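Local coordinates for cyclic nucleotide-binding protein (PDB 5D1I) that is of unknown function but carries a cyclic nucleotide-binding domain of the cupin clan and may act as a DNA-binding transcription factor, at residues A10-G22 with Q31-V43. Sequence-based numbering, arbitrary orientation.
Sequences ALDDDIRILGTVG and QLRLLAFGAERLV
Ala36 is the knob of this contact: its methyl group sits in a hole formed by Leu11, Asp14, Ile15 and Leu18. The closest of these is Leu11, whose CD1 lies 3.6 Å from Ala36 CB. The axes of helices 11-18 and 31-38 approach to 9.1 Å and cross at 114°.

Apolar contacts spread along helix 11-18 from this knob. The other branch of Leu11, CD2, reaches Phe37 CE1 at 3.7 Å, and the two side chains run roughly perpendicular. Leu18 CD1 lies 3.9 Å from Leu35 CD2 and also rests on the backbone of Ala36. Ile15 divides its branches. Ile15 CG2, anti to the backbone N, packs on Leu32 CB at 3.9 Å. Ile15 CD1, at the end of an extended chain (chi2 179°), lies over one face of the Arg33 guanidinium, 3.4 Å from Arg33 NH2. Beyond Leu18, Leu32 CD1 meets Gly19 CA at 4.0 Å.

The polar contact lies beside the hole, where Asp14 faces Arg41 of strand 40-44. The two side chains reach toward each other and are modelled as a salt bridge, but Asp14 OD1 and Arg41 NH2 are too close for its detail to be trusted. Arg41 also pairs through NH1 with Glu112 of strand 111-117. A water that accepts from Ala10 N also lies near Arg41 NH2, though that second link is too short to be sure.

Helix 11-18 thus packs across helix 29-38 beside the beta barrel, where Leu18 also touches Ile62. Mainly apolar side chains therefore join the two helices, while a probable charge pair, doubtful in detail, ties Asp14, midway along helix 11-18, to strand 40-44.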
loop_
_atom_site.group_PDB
_atom_site.type_symbol
_atom_site.label_atom_id
_atom_site.label_comp_id
_atom_site.label_asym_id
_atom_site.label_seq_id
_atom_site.Cartn_x
_atom_site.Cartn_y
_atom_site.Cartn_z
ATOM N N ALA A 10 -18.467 4.632 -4.730
ATOM C CA ALA A 10 -18.395 6.084 -4.844
ATOM C C ALA A 10 -16.978 6.549 -5.160
ATOM O O ALA A 10 -16.003 5.940 -4.720
ATOM C CB ALA A 10 -18.890 6.740 -3.562
ATOM N N LEU A 11 -16.877 7.632 -5.926
ATOM C CA LEU A 11 -15.599 8.276 -6.209
ATOM C C LEU A 11 -14.879 8.647 -4.916
ATOM O O LEU A 11 -13.660 8.489 -4.803
ATOM C CB LEU A 11 -15.815 9.522 -7.071
ATOM C CG LEU A 11 -14.706 10.576 -7.093
ATOM C CD1 LEU A 11 -13.440 10.025 -7.728
ATOM C CD2 LEU A 11 -15.170 11.829 -7.822
ATOM N N ASP A 12 -15.647 9.130 -3.943
ATOM C CA ASP A 12 -15.115 9.503 -2.635
ATOM C C ASP A 12 -14.502 8.299 -1.925
ATOM O O ASP A 12 -13.503 8.426 -1.211
ATOM C CB ASP A 12 -16.215 10.115 -1.766
ATOM C CG ASP A 12 -16.973 11.218 -2.479
ATOM O OD1 ASP A 12 -16.358 11.919 -3.310
ATOM O OD2 ASP A 12 -18.182 11.380 -2.211
ATOM N N ASP A 13 -15.112 7.135 -2.116
ATOM C CA ASP A 13 -14.583 5.900 -1.553
ATOM C C ASP A 13 -13.282 5.522 -2.255
ATOM O O ASP A 13 -12.310 5.119 -1.610
ATOM C CB ASP A 13 -15.605 4.766 -1.674
ATOM C CG ASP A 13 -16.931 5.097 -1.009
ATOM O OD1 ASP A 13 -16.947 5.961 -0.104
ATOM O OD2 ASP A 13 -17.955 4.492 -1.388
ATOM N N ASP A 14 -13.274 5.657 -3.580
ATOM C CA ASP A 14 -12.091 5.360 -4.386
ATOM C C ASP A 14 -10.893 6.192 -3.952
ATOM O O ASP A 14 -9.800 5.666 -3.739
ATOM C CB ASP A 14 -12.371 5.602 -5.869
ATOM C CG ASP A 14 -13.347 4.605 -6.446
ATOM O OD1 ASP A 14 -13.626 3.590 -5.773
ATOM O OD2 ASP A 14 -13.828 4.825 -7.576
ATOM N N ILE A 15 -11.109 7.497 -3.832
ATOM C CA ILE A 15 -10.062 8.415 -3.407
ATOM C C ILE A 15 -9.487 8.016 -2.048
ATOM O O ILE A 15 -8.269 7.974 -1.875
ATOM C CB ILE A 15 -10.583 9.859 -3.349
ATOM C CG1 ILE A 15 -10.890 10.361 -4.767
ATOM C CG2 ILE A 15 -9.573 10.766 -2.661
ATOM C CD1 ILE A 15 -11.425 11.773 -4.814
ATOM N N ARG A 16 -10.358 7.706 -1.091
ATOM C CA ARG A 16 -9.897 7.309 0.236
ATOM C C ARG A 16 -9.047 6.047 0.164
ATOM O O ARG A 16 -7.985 5.969 0.781
ATOM C CB ARG A 16 -11.073 7.081 1.190
ATOM C CG ARG A 16 -10.631 6.866 2.632
ATOM C CD ARG A 16 -11.686 6.155 3.468
ATOM N NE ARG A 16 -12.054 4.856 2.909
ATOM C CZ ARG A 16 -11.334 3.745 3.041
ATOM N NH1 ARG A 16 -10.186 3.759 3.710
ATOM N NH2 ARG A 16 -11.760 2.615 2.494
ATOM N N ILE A 17 -9.518 5.065 -0.598
ATOM C CA ILE A 17 -8.807 3.797 -0.735
ATOM C C ILE A 17 -7.440 4.000 -1.383
ATOM O O ILE A 17 -6.429 3.506 -0.885
ATOM C CB ILE A 17 -9.616 2.778 -1.568
ATOM C CG1 ILE A 17 -10.843 2.303 -0.791
ATOM C CG2 ILE A 17 -8.757 1.584 -1.930
ATOM C CD1 ILE A 17 -11.648 1.252 -1.522
ATOM N N LEU A 18 -7.415 4.740 -2.486
ATOM C CA LEU A 18 -6.170 4.997 -3.204
ATOM C C LEU A 18 -5.176 5.758 -2.336
ATOM O O LEU A 18 -3.966 5.609 -2.491
ATOM C CB LEU A 18 -6.441 5.775 -4.491
ATOM C CG LEU A 18 -7.185 5.022 -5.596
ATOM C CD1 LEU A 18 -7.564 5.973 -6.711
ATOM C CD2 LEU A 18 -6.343 3.880 -6.141
ATOM N N GLY A 19 -5.696 6.567 -1.418
ATOM C CA GLY A 19 -4.862 7.371 -0.541
ATOM C C GLY A 19 -4.126 6.584 0.529
ATOM O O GLY A 19 -3.245 7.120 1.195
ATOM N N THR A 20 -4.482 5.316 0.704
ATOM C CA THR A 20 -3.796 4.464 1.673
ATOM C C THR A 20 -2.616 3.730 1.039
ATOM O O THR A 20 -1.765 3.173 1.737
ATOM C CB THR A 20 -4.747 3.423 2.285
ATOM O OG1 THR A 20 -5.246 2.562 1.252
ATOM C CG2 THR A 20 -5.911 4.106 2.988
ATOM N N VAL A 21 -2.574 3.722 -0.287
ATOM C CA VAL A 21 -1.531 3.010 -1.017
ATOM C C VAL A 21 -0.185 3.710 -0.861
ATOM O O VAL A 21 -0.088 4.917 -1.044
ATOM C CB VAL A 21 -1.896 2.892 -2.507
ATOM C CG1 VAL A 21 -0.779 2.238 -3.289
ATOM C CG2 VAL A 21 -3.183 2.105 -2.662
ATOM N N GLY A 22 0.847 2.948 -0.505
ATOM C CA GLY A 22 2.168 3.501 -0.254
ATOM C C GLY A 22 2.714 4.380 -1.363
ATOM O O GLY A 22 3.270 5.451 -1.109
ATOM N N GLN A 31 -4.566 15.144 -7.049
ATOM C CA GLN A 31 -3.875 14.063 -7.744
ATOM C C GLN A 31 -4.595 12.733 -7.575
ATOM O O GLN A 31 -4.704 11.952 -8.526
ATOM C CB GLN A 31 -2.432 13.933 -7.251
ATOM C CG GLN A 31 -1.519 15.063 -7.684
ATOM C CD GLN A 31 -0.070 14.800 -7.323
ATOM O OE1 GLN A 31 0.291 14.760 -6.148
ATOM N NE2 GLN A 31 0.767 14.610 -8.336
ATOM N N LEU A 32 -5.076 12.472 -6.361
ATOM C CA LEU A 32 -5.816 11.244 -6.077
ATOM C C LEU A 32 -7.095 11.180 -6.904
ATOM O O LEU A 32 -7.498 10.111 -7.365
ATOM C CB LEU A 32 -6.149 11.147 -4.584
ATOM C CG LEU A 32 -4.971 10.885 -3.645
ATOM C CD1 LEU A 32 -5.433 10.933 -2.202
ATOM C CD2 LEU A 32 -4.322 9.541 -3.962
ATOM N N ARG A 33 -7.725 12.335 -7.083
ATOM C CA ARG A 33 -8.929 12.454 -7.895
ATOM C C ARG A 33 -8.646 12.103 -9.354
ATOM O O ARG A 33 -9.383 11.330 -9.969
ATOM C CB ARG A 33 -9.500 13.872 -7.794
ATOM C CG ARG A 33 -10.890 14.031 -8.387
ATOM C CD ARG A 33 -11.461 15.406 -8.078
ATOM N NE ARG A 33 -11.134 15.838 -6.720
ATOM C CZ ARG A 33 -11.823 15.502 -5.634
ATOM N NH1 ARG A 33 -11.443 15.946 -4.444
ATOM N NH2 ARG A 33 -12.892 14.722 -5.734
ATOM N N LEU A 34 -7.583 12.688 -9.902
ATOM C CA LEU A 34 -7.123 12.357 -11.248
ATOM C C LEU A 34 -6.909 10.860 -11.391
ATOM O O LEU A 34 -7.325 10.245 -12.374
ATOM C CB LEU A 34 -5.822 13.090 -11.571
ATOM C CG LEU A 34 -5.885 14.507 -12.134
ATOM C CD1 LEU A 34 -4.490 14.951 -12.551
ATOM C CD2 LEU A 34 -6.846 14.573 -13.309
ATOM N N LEU A 35 -6.251 10.285 -10.390
ATOM C CA LEU A 35 -5.981 8.858 -10.357
ATOM C C LEU A 35 -7.269 8.047 -10.345
ATOM O O LEU A 35 -7.395 7.053 -11.059
ATOM C CB LEU A 35 -5.135 8.520 -9.132
ATOM C CG LEU A 35 -4.501 7.136 -9.087
ATOM C CD1 LEU A 35 -3.464 6.996 -10.191
ATOM C CD2 LEU A 35 -3.880 6.909 -7.721
ATOM N N ALA A 36 -8.228 8.477 -9.533
ATOM C CA ALA A 36 -9.499 7.774 -9.433
ATOM C C ALA A 36 -10.258 7.844 -10.755
ATOM O O ALA A 36 -10.908 6.880 -11.151
ATOM C CB ALA A 36 -10.337 8.347 -8.306
ATOM N N PHE A 37 -10.153 8.977 -11.442
ATOM C CA PHE A 37 -10.786 9.136 -12.750
ATOM C C PHE A 37 -10.062 8.344 -13.838
ATOM O O PHE A 37 -10.691 7.793 -14.740
ATOM C CB PHE A 37 -10.847 10.614 -13.140
ATOM C CG PHE A 37 -12.095 11.315 -12.677
ATOM C CD1 PHE A 37 -12.210 11.767 -11.370
ATOM C CD2 PHE A 37 -13.148 11.531 -13.552
ATOM C CE1 PHE A 37 -13.355 12.419 -10.944
ATOM C CE2 PHE A 37 -14.300 12.179 -13.131
ATOM C CZ PHE A 37 -14.402 12.625 -11.826
ATOM N N GLY A 38 -8.737 8.294 -13.752
ATOM C CA GLY A 38 -7.939 7.619 -14.760
ATOM C C GLY A 38 -7.998 6.115 -14.609
ATOM O O GLY A 38 -7.732 5.369 -15.551
ATOM N N ALA A 39 -8.353 5.674 -13.409
ATOM C CA ALA A 39 -8.438 4.258 -13.089
ATOM C C ALA A 39 -9.529 3.553 -13.885
ATOM O O ALA A 39 -10.505 4.173 -14.300
ATOM C CB ALA A 39 -8.685 4.085 -11.615
ATOM N N GLU A 40 -9.354 2.253 -14.094
ATOM C CA GLU A 40 -10.385 1.427 -14.715
ATOM C C GLU A 40 -11.023 0.515 -13.671
ATOM O O GLU A 40 -10.323 -0.146 -12.904
ATOM C CB GLU A 40 -9.796 0.599 -15.861
ATOM C CG GLU A 40 -10.823 -0.187 -16.662
ATOM C CD GLU A 40 -10.188 -1.153 -17.649
ATOM O OE1 GLU A 40 -10.883 -1.580 -18.596
ATOM O OE2 GLU A 40 -8.999 -1.491 -17.475
ATOM N N ARG A 41 -12.352 0.490 -13.640
ATOM C CA ARG A 41 -13.090 -0.368 -12.718
ATOM C C ARG A 41 -13.404 -1.714 -13.354
ATOM O O ARG A 41 -13.938 -1.772 -14.459
ATOM C CB ARG A 41 -14.392 0.306 -12.280
ATOM C CG ARG A 41 -14.229 1.405 -11.247
ATOM C CD ARG A 41 -14.266 0.835 -9.841
ATOM N NE ARG A 41 -14.734 1.816 -8.867
ATOM C CZ ARG A 41 -15.019 1.529 -7.603
ATOM N NH1 ARG A 41 -14.888 0.287 -7.161
ATOM N NH2 ARG A 41 -15.446 2.476 -6.780
ATOM N N LEU A 42 -13.084 -2.796 -12.654
ATOM C CA LEU A 42 -13.355 -4.135 -13.166
ATOM C C LEU A 42 -14.163 -4.954 -12.174
ATOM O O LEU A 42 -13.858 -4.977 -10.985
ATOM C CB LEU A 42 -12.050 -4.865 -13.487
ATOM C CG LEU A 42 -11.211 -4.330 -14.645
ATOM C CD1 LEU A 42 -9.916 -5.117 -14.773
ATOM C CD2 LEU A 42 -12.008 -4.389 -15.938
ATOM N N VAL A 43 -15.193 -5.630 -12.667
ATOM C CA VAL A 43 -15.944 -6.560 -11.835
ATOM C C VAL A 43 -15.527 -7.986 -12.171
ATOM O O VAL A 43 -15.690 -8.442 -13.303
ATOM C CB VAL A 43 -17.459 -6.399 -12.018
ATOM C CG1 VAL A 43 -18.197 -7.494 -11.270
ATOM C CG2 VAL A 43 -17.901 -5.029 -11.529
HETATM O O HOH W 1 -16.381 2.707 -4.532
#